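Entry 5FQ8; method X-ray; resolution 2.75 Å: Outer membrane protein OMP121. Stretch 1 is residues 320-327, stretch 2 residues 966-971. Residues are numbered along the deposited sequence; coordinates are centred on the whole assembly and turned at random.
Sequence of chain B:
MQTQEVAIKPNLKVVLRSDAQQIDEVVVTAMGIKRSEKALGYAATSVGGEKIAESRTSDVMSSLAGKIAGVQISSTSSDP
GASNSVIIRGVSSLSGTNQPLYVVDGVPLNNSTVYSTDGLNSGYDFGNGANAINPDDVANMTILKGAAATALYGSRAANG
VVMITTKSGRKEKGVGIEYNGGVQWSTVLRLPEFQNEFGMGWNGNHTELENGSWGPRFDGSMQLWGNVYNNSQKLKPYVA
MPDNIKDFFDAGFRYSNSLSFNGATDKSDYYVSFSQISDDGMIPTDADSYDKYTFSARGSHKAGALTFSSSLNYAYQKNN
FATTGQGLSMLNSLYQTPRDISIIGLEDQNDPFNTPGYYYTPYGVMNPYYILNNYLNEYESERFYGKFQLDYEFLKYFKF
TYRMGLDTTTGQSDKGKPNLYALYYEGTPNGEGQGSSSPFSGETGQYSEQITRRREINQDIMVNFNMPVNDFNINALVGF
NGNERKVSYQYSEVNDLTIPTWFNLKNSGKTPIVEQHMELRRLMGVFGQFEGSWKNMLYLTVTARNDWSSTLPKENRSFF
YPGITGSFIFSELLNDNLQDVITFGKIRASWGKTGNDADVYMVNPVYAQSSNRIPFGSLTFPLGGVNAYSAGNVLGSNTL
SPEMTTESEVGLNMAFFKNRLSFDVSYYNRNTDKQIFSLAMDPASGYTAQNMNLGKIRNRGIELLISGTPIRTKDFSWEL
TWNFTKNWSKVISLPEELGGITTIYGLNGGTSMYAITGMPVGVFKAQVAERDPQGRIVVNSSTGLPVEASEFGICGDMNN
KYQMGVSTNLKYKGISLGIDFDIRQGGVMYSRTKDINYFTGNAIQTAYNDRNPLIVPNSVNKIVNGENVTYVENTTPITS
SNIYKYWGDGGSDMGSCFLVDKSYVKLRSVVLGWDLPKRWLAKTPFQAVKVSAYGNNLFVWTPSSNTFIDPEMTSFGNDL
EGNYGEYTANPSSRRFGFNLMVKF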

# COMPACT_ATOMS: atom_id res chain seq x y z
N ASN B 320 -15.11 -15.90 0.71
CA ASN B 320 -15.60 -14.63 0.18
C ASN B 320 -16.77 -14.22 1.06
O ASN B 320 -17.55 -15.07 1.48
CB ASN B 320 -16.07 -14.74 -1.26
CG ASN B 320 -14.96 -15.05 -2.23
OD1 ASN B 320 -14.65 -16.20 -2.47
ND2 ASN B 320 -14.37 -14.02 -2.80
N PHE B 321 -16.88 -12.94 1.34
CA PHE B 321 -17.82 -12.48 2.35
C PHE B 321 -18.64 -11.33 1.79
O PHE B 321 -18.11 -10.51 1.04
CB PHE B 321 -17.08 -12.05 3.59
CG PHE B 321 -17.89 -12.08 4.83
CD1 PHE B 321 -18.88 -11.16 5.05
CD2 PHE B 321 -17.63 -13.01 5.81
CE1 PHE B 321 -19.62 -11.18 6.20
CE2 PHE B 321 -18.37 -13.03 6.96
CZ PHE B 321 -19.35 -12.11 7.16
N ALA B 322 -19.93 -11.31 2.12
CA ALA B 322 -20.77 -10.17 1.79
C ALA B 322 -20.67 -9.20 2.97
O ALA B 322 -21.30 -9.38 4.01
CB ALA B 322 -22.20 -10.61 1.52
N THR B 323 -19.84 -8.18 2.79
CA THR B 323 -19.44 -7.28 3.86
C THR B 323 -20.64 -6.60 4.51
O THR B 323 -21.60 -6.23 3.83
CB THR B 323 -18.50 -6.23 3.28
OG1 THR B 323 -17.53 -6.86 2.43
CG2 THR B 323 -17.79 -5.46 4.38
N THR B 324 -20.58 -6.43 5.83
CA THR B 324 -21.64 -5.75 6.57
C THR B 324 -21.13 -4.41 7.08
O THR B 324 -19.92 -4.16 7.14
CB THR B 324 -22.15 -6.57 7.77
OG1 THR B 324 -21.15 -6.63 8.79
CG2 THR B 324 -22.54 -7.98 7.37
N GLY B 325 -22.07 -3.55 7.46
CA GLY B 325 -21.71 -2.27 8.03
C GLY B 325 -22.77 -1.22 7.75
O GLY B 325 -23.80 -1.47 7.13
N GLN B 326 -22.48 -0.01 8.22
CA GLN B 326 -23.43 1.09 8.13
C GLN B 326 -23.32 1.89 6.85
O GLN B 326 -24.12 2.80 6.64
CB GLN B 326 -23.28 2.01 9.32
CG GLN B 326 -21.88 2.46 9.59
CD GLN B 326 -21.78 3.20 10.90
OE1 GLN B 326 -22.79 3.54 11.48
NE2 GLN B 326 -20.57 3.44 11.38
N GLY B 327 -22.38 1.57 5.98
CA GLY B 327 -22.17 2.34 4.78
C GLY B 327 -22.79 1.69 3.57
O GLY B 327 -23.92 1.20 3.61
N GLU B 966 -24.89 -7.31 17.41
CA GLU B 966 -24.83 -7.56 15.98
C GLU B 966 -25.01 -6.23 15.27
O GLU B 966 -25.88 -5.45 15.65
CB GLU B 966 -25.93 -8.53 15.56
CG GLU B 966 -26.62 -8.15 14.26
CD GLU B 966 -27.88 -7.37 14.50
OE1 GLU B 966 -28.33 -7.36 15.65
OE2 GLU B 966 -28.41 -6.76 13.57
N TYR B 967 -24.21 -5.98 14.25
CA TYR B 967 -24.21 -4.68 13.60
C TYR B 967 -24.67 -4.83 12.16
O TYR B 967 -23.94 -4.57 11.22
CB TYR B 967 -22.83 -4.02 13.70
CG TYR B 967 -22.98 -2.53 13.74
CD1 TYR B 967 -23.45 -1.89 14.87
CD2 TYR B 967 -22.73 -1.75 12.62
CE1 TYR B 967 -23.61 -0.54 14.90
CE2 TYR B 967 -22.90 -0.40 12.64
CZ TYR B 967 -23.35 0.20 13.80
OH TYR B 967 -23.52 1.54 13.85
N THR B 968 -25.95 -5.17 12.01
CA THR B 968 -26.54 -5.64 10.76
C THR B 968 -25.70 -6.76 10.16
O THR B 968 -25.39 -6.78 8.97
CB THR B 968 -26.75 -4.52 9.75
OG1 THR B 968 -25.63 -3.64 9.75
CG2 THR B 968 -27.98 -3.76 10.09
N ALA B 969 -25.32 -7.70 11.02
CA ALA B 969 -24.89 -9.00 10.54
C ALA B 969 -25.92 -9.56 9.58
O ALA B 969 -27.10 -9.23 9.65
CB ALA B 969 -24.69 -9.95 11.71
N ASN B 970 -25.46 -10.40 8.67
CA ASN B 970 -26.38 -10.96 7.70
C ASN B 970 -27.38 -11.89 8.37
O ASN B 970 -27.08 -12.49 9.40
CB ASN B 970 -25.60 -11.72 6.64
CG ASN B 970 -24.68 -10.84 5.86
OD1 ASN B 970 -25.01 -9.72 5.50
ND2 ASN B 970 -23.50 -11.35 5.58
N PRO B 971 -28.58 -12.01 7.82
CA PRO B 971 -29.59 -12.89 8.43
C PRO B 971 -29.07 -14.30 8.61
O PRO B 971 -28.31 -14.81 7.78
CB PRO B 971 -30.73 -12.85 7.41
CG PRO B 971 -30.55 -11.62 6.66
CD PRO B 971 -29.09 -11.35 6.61

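Segments remote in sequence can be joined without strand pairing, by a few polar side chains and close van der Waals packing, and these two stretches of OMP121 illustrate the point. Touching residues are at least 641 positions apart in sequence. The touching parts are loops whose end-to-end directions differ by 140°, and the closest pair of CA atoms across the stretches is that of Thr324 and Ala969, 6.1 Å apart. Only 310 Å² is buried, counting both sides.

Two hydrogen bonds cross the contact. Tyr967 OH donates to Gln326 OE1 at 3.2 Å; the phenol reaches the amide oxygen although neither residue's CA-to-CB bond points toward the other stretch. Asn970 ND2 donates to Ala322 O at 3.3 Å, a weak bond despite its nearly straight 174° angle, in which a side-chain amide serves a loop carbonyl.

Between these bonds the contact is van der Waals packing, centred on Thr324. Thr324 CB lies 3.5 Å from Thr968 O, while Thr324 CG2 sits 3.6 Å from Asn970 OD1 and 4.1 Å from Ala969 CA. Phe321 CE1 approaches Asn970 ND2 obliquely at 3.9 Å.

Backbone conformation matters too: at Gly325, phi/psi of 151/-178 would jam a CB against Thr324 O, so these backbone angles by themselves call for glycine.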